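Local coordinates for protein galactose mutarotase related enzyme (Lactobacillus casei, PDB 3Q1N) that probably binds carbohydrate and may act as a sugar isomerase of the aldose 1-epimerase (galactose mutarotase-like) family, at residues H73-D78 with L102-F107. Residues are numbered along the deposited sequence; the frame is centred on the assembly and turned at random.
Sequences HGFARD and LKKFPF. With NO3 (nitrate ion), chain B; NO3 (nitrate ion), chain C.
Lys-104, on helix 99-104, meets Phe-75 first. Its aliphatic chain and the phenylalanine side chain slide past each other in opposite directions, and Lys-104 CD comes to 4.1 Å from CD2 of Phe-75. The chain bends at its end (chi4 74°), and Lys-104 NZ stays 6.6 Å from Asp-78 OD2, too far for a salt bridge, though the opposite charges may still attract weakly.

Phe-105 follows and makes the tighter contact. The backbone brings its CB to the edge of the Phe-75 ring, near the ring plane, 3.5 Å from Phe-75 CE2. With CG anti to the backbone N (chi1 -175°), the Phe-105 ring swings so that CD2 meets Phe-75 CZ. The two rings meet obliquely, planes at 60° and centroids 5.9 Å apart. Both residues also touch Pro-51, while Phe-107 lays CD2 over the centre of a Phe-105 face, 3.4 Å above its plane.

On the side of 73-78 turned away from Phe-105, His-73 ND1 donates to O1 of the chain C nitrate (2.6 Å), and one imidazole face lies against the chain B nitrate. Arg-77 NH1 reaches O1 of that second ion by a weak bond of 2.7 Å. His-73 CD2 sits 3.0 Å above the Arg-77 guanidinium plane, toward its rim. A leucine here, with no ring nitrogen, would probably leave the chain C nitrate without this donor and the guanidinium freer to turn.

The chemistry thus divides: two buried phenylalanine rings and the methylenes of Lys-104 join the loop between strands 66-69 and 82-84 to 102-107, while a donor-rich patch on the loop's other side takes up nitrate, probably from the crystallisation liquor, and may mark a polar-ligand site.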
ATOM      1  N   HIS A  73       3.739 -10.195  -2.332  1.00 16.55           N
ATOM      2  CA  HIS A  73       2.847  -9.102  -2.667  1.00 16.49           C
ATOM      3  C   HIS A  73       1.429  -9.590  -3.087  1.00 16.77           C
ATOM      4  O   HIS A  73       0.648  -8.805  -3.624  1.00 17.48           O
ATOM      5  CB  HIS A  73       3.404  -8.201  -3.818  1.00 16.88           C
ATOM      6  CG  HIS A  73       4.868  -7.896  -3.746  1.00 19.40           C
ATOM      7  ND1 HIS A  73       5.408  -7.037  -2.811  1.00 20.06           N
ATOM      8  CD2 HIS A  73       5.898  -8.286  -4.544  1.00 22.76           C
ATOM      9  CE1 HIS A  73       6.717  -6.948  -3.007  1.00 23.10           C
ATOM     10  NE2 HIS A  73       7.042  -7.687  -4.064  1.00 23.39           N
ATOM     11  N   GLY A  74       1.107 -10.860  -2.869  1.00 16.37           N
ATOM     12  CA  GLY A  74      -0.203 -11.371  -3.260  1.00 15.53           C
ATOM     13  C   GLY A  74      -0.262 -11.613  -4.769  1.00 15.08           C
ATOM     14  O   GLY A  74       0.759 -11.922  -5.401  1.00 16.29           O
ATOM     15  N   PHE A  75      -1.463 -11.566  -5.321  1.00 14.05           N
ATOM     16  CA  PHE A  75      -1.656 -11.822  -6.735  1.00 13.94           C
ATOM     17  C   PHE A  75      -2.651 -10.928  -7.486  1.00 13.84           C
ATOM     18  O   PHE A  75      -2.722 -11.002  -8.713  1.00 13.99           O
ATOM     19  CB  PHE A  75      -2.023 -13.296  -6.971  1.00 14.08           C
ATOM     20  CG  PHE A  75      -3.232 -13.748  -6.247  1.00 13.13           C
ATOM     21  CD1 PHE A  75      -4.464 -13.253  -6.571  1.00 14.73           C
ATOM     22  CD2 PHE A  75      -3.150 -14.720  -5.230  1.00 15.07           C
ATOM     23  CE1 PHE A  75      -5.577 -13.657  -5.895  1.00 13.33           C
ATOM     24  CE2 PHE A  75      -4.289 -15.151  -4.569  1.00 15.42           C
ATOM     25  CZ  PHE A  75      -5.513 -14.603  -4.905  1.00 14.10           C
ATOM     26  N   ALA A  76      -3.352 -10.041  -6.794  1.00 13.20           N
ATOM     27  CA  ALA A  76      -4.311  -9.132  -7.470  1.00 13.77           C
ATOM     28  C   ALA A  76      -3.562  -8.265  -8.511  1.00 13.33           C
ATOM     29  O   ALA A  76      -4.102  -7.912  -9.545  1.00 13.71           O
ATOM     30  CB  ALA A  76      -5.059  -8.256  -6.457  1.00 13.96           C
ATOM     31  N   ARG A  77      -2.333  -7.887  -8.188  1.00 14.34           N
ATOM     32  CA  ARG A  77      -1.523  -7.025  -9.013  1.00 14.74           C
ATOM     33  C   ARG A  77      -1.172  -7.730 -10.314  1.00 15.42           C
ATOM     34  O   ARG A  77      -0.732  -7.089 -11.275  1.00 15.21           O
ATOM     35  CB  ARG A  77      -0.235  -6.604  -8.243  1.00 15.55           C
ATOM     36  CG  ARG A  77       0.737  -7.752  -7.940  1.00 18.46           C
ATOM     37  CD  ARG A  77       2.081  -7.252  -7.349  1.00 20.43           C
ATOM     38  NE  ARG A  77       3.138  -8.183  -7.692  1.00 26.36           N
ATOM     39  CZ  ARG A  77       4.453  -7.956  -7.645  1.00 28.49           C
ATOM     40  NH1 ARG A  77       4.955  -6.812  -7.218  1.00 28.54           N
ATOM     41  NH2 ARG A  77       5.284  -8.921  -8.022  1.00 30.59           N
ATOM     42  N   ASP A  78      -1.320  -9.061 -10.355  1.00 14.46           N
ATOM     43  CA  ASP A  78      -0.904  -9.839 -11.544  1.00 15.68           C
ATOM     44  C   ASP A  78      -1.949 -10.061 -12.633  1.00 15.74           C
ATOM     45  O   ASP A  78      -1.610 -10.580 -13.700  1.00 15.67           O
ATOM     46  CB  ASP A  78      -0.422 -11.221 -11.088  1.00 16.05           C
ATOM     47  CG  ASP A  78       0.823 -11.133 -10.246  1.00 18.75           C
ATOM     48  OD1 ASP A  78       1.742 -10.372 -10.648  1.00 23.31           O
ATOM     49  OD2 ASP A  78       0.881 -11.827  -9.206  1.00 20.70           O
ATOM     50  N   LEU A 102      -7.129 -19.624  -7.809  1.00 16.22           N
ATOM     51  CA  LEU A 102      -7.718 -20.695  -6.984  1.00 16.41           C
ATOM     52  C   LEU A 102      -6.698 -21.752  -6.514  1.00 17.59           C
ATOM     53  O   LEU A 102      -6.896 -22.357  -5.461  1.00 17.18           O
ATOM     54  CB  LEU A 102      -8.863 -21.378  -7.718  1.00 16.79           C
ATOM     55  CG  LEU A 102     -10.112 -20.540  -7.866  1.00 17.47           C
ATOM     56  CD1 LEU A 102     -11.037 -21.196  -8.901  1.00 17.85           C
ATOM     57  CD2 LEU A 102     -10.809 -20.342  -6.498  1.00 16.42           C
ATOM     58  N   LYS A 103      -5.597 -21.920  -7.248  1.00 18.00           N
ATOM     59  CA  LYS A 103      -4.511 -22.828  -6.821  1.00 19.50           C
ATOM     60  C   LYS A 103      -3.737 -22.283  -5.634  1.00 18.59           C
ATOM     61  O   LYS A 103      -3.213 -23.072  -4.820  1.00 19.39           O
ATOM     62  CB  LYS A 103      -3.543 -23.123  -7.989  1.00 20.78           C
ATOM     63  CG  LYS A 103      -4.230 -23.943  -9.085  1.00 24.56           C
ATOM     64  CD  LYS A 103      -3.311 -24.310 -10.321  1.00 30.47           C
ATOM     65  CE  LYS A 103      -3.290 -23.197 -11.413  1.00 32.87           C
ATOM     66  NZ  LYS A 103      -3.063 -23.680 -12.868  1.00 35.52           N
ATOM     67  N   LYS A 104      -3.682 -20.959  -5.525  1.00 17.22           N
ATOM     68  CA  LYS A 104      -2.983 -20.307  -4.429  1.00 16.70           C
ATOM     69  C   LYS A 104      -3.901 -20.033  -3.240  1.00 15.93           C
ATOM     70  O   LYS A 104      -3.420 -19.913  -2.145  1.00 16.43           O
ATOM     71  CB  LYS A 104      -2.362 -18.972  -4.865  1.00 17.05           C
ATOM     72  CG  LYS A 104      -1.202 -19.137  -5.832  1.00 19.23           C
ATOM     73  CD  LYS A 104      -0.586 -17.808  -6.160  1.00 20.47           C
ATOM     74  CE  LYS A 104       0.686 -17.957  -6.982  1.00 24.14           C
ATOM     75  NZ  LYS A 104       0.375 -18.327  -8.396  1.00 25.36           N
ATOM     76  N   PHE A 105      -5.196 -19.866  -3.509  1.00 15.17           N
ATOM     77  CA  PHE A 105      -6.113 -19.218  -2.603  1.00 14.65           C
ATOM     78  C   PHE A 105      -7.515 -19.719  -3.003  1.00 14.98           C
ATOM     79  O   PHE A 105      -8.109 -19.242  -3.975  1.00 14.62           O
ATOM     80  CB  PHE A 105      -5.945 -17.715  -2.774  1.00 14.39           C
ATOM     81  CG  PHE A 105      -6.741 -16.851  -1.824  1.00 13.34           C
ATOM     82  CD1 PHE A 105      -6.472 -16.820  -0.437  1.00 11.96           C
ATOM     83  CD2 PHE A 105      -7.812 -16.062  -2.300  1.00 14.57           C
ATOM     84  CE1 PHE A 105      -7.187 -15.935   0.436  1.00 13.71           C
ATOM     85  CE2 PHE A 105      -8.508 -15.203  -1.433  1.00 13.96           C
ATOM     86  CZ  PHE A 105      -8.225 -15.150  -0.105  1.00 13.53           C
ATOM     87  N   PRO A 106      -8.004 -20.748  -2.311  1.00 14.92           N
ATOM     88  CA  PRO A 106      -9.167 -21.508  -2.838  1.00 14.82           C
ATOM     89  C   PRO A 106     -10.512 -20.861  -2.509  1.00 14.82           C
ATOM     90  O   PRO A 106     -11.401 -21.467  -1.877  1.00 15.32           O
ATOM     91  CB  PRO A 106      -8.987 -22.872  -2.164  1.00 15.21           C
ATOM     92  CG  PRO A 106      -8.338 -22.551  -0.855  1.00 16.50           C
ATOM     93  CD  PRO A 106      -7.399 -21.407  -1.140  1.00 14.48           C
ATOM     94  N   PHE A 107     -10.621 -19.582  -2.883  1.00 13.88           N
ATOM     95  CA  PHE A 107     -11.780 -18.778  -2.576  1.00 13.23           C
ATOM     96  C   PHE A 107     -12.241 -18.031  -3.798  1.00 13.38           C
ATOM     97  O   PHE A 107     -11.456 -17.406  -4.530  1.00 14.83           O
ATOM     98  CB  PHE A 107     -11.470 -17.733  -1.452  1.00 12.98           C
ATOM     99  CG  PHE A 107     -11.024 -18.344  -0.174  1.00 11.83           C
ATOM    100  CD1 PHE A 107     -11.945 -18.835   0.729  1.00 12.39           C
ATOM    101  CD2 PHE A 107      -9.669 -18.458   0.148  1.00 14.04           C
ATOM    102  CE1 PHE A 107     -11.535 -19.447   1.896  1.00 12.66           C
ATOM    103  CE2 PHE A 107      -9.276 -19.056   1.310  1.00 14.08           C
ATOM    104  CZ  PHE A 107     -10.229 -19.547   2.192  1.00 13.07           C
TER
HETATM  105  N   NO3 B 294       4.840  -4.529  -5.105  1.00 29.83           N
HETATM  106  O1  NO3 B 294       3.654  -5.090  -5.544  1.00 27.74           O
HETATM  107  O2  NO3 B 294       4.918  -3.811  -3.944  1.00 32.42           O
HETATM  108  O3  NO3 B 294       5.980  -4.695  -5.828  1.00 30.21           O
HETATM  109  N   NO3 C 295       4.640  -5.495  -0.207  1.00 27.82           N
HETATM  110  O1  NO3 C 295       3.900  -6.530  -0.755  1.00 26.05           O
HETATM  111  O2  NO3 C 295       4.483  -5.051   1.084  1.00 28.12           O
HETATM  112  O3  NO3 C 295       5.631  -4.914  -0.952  1.00 30.16           O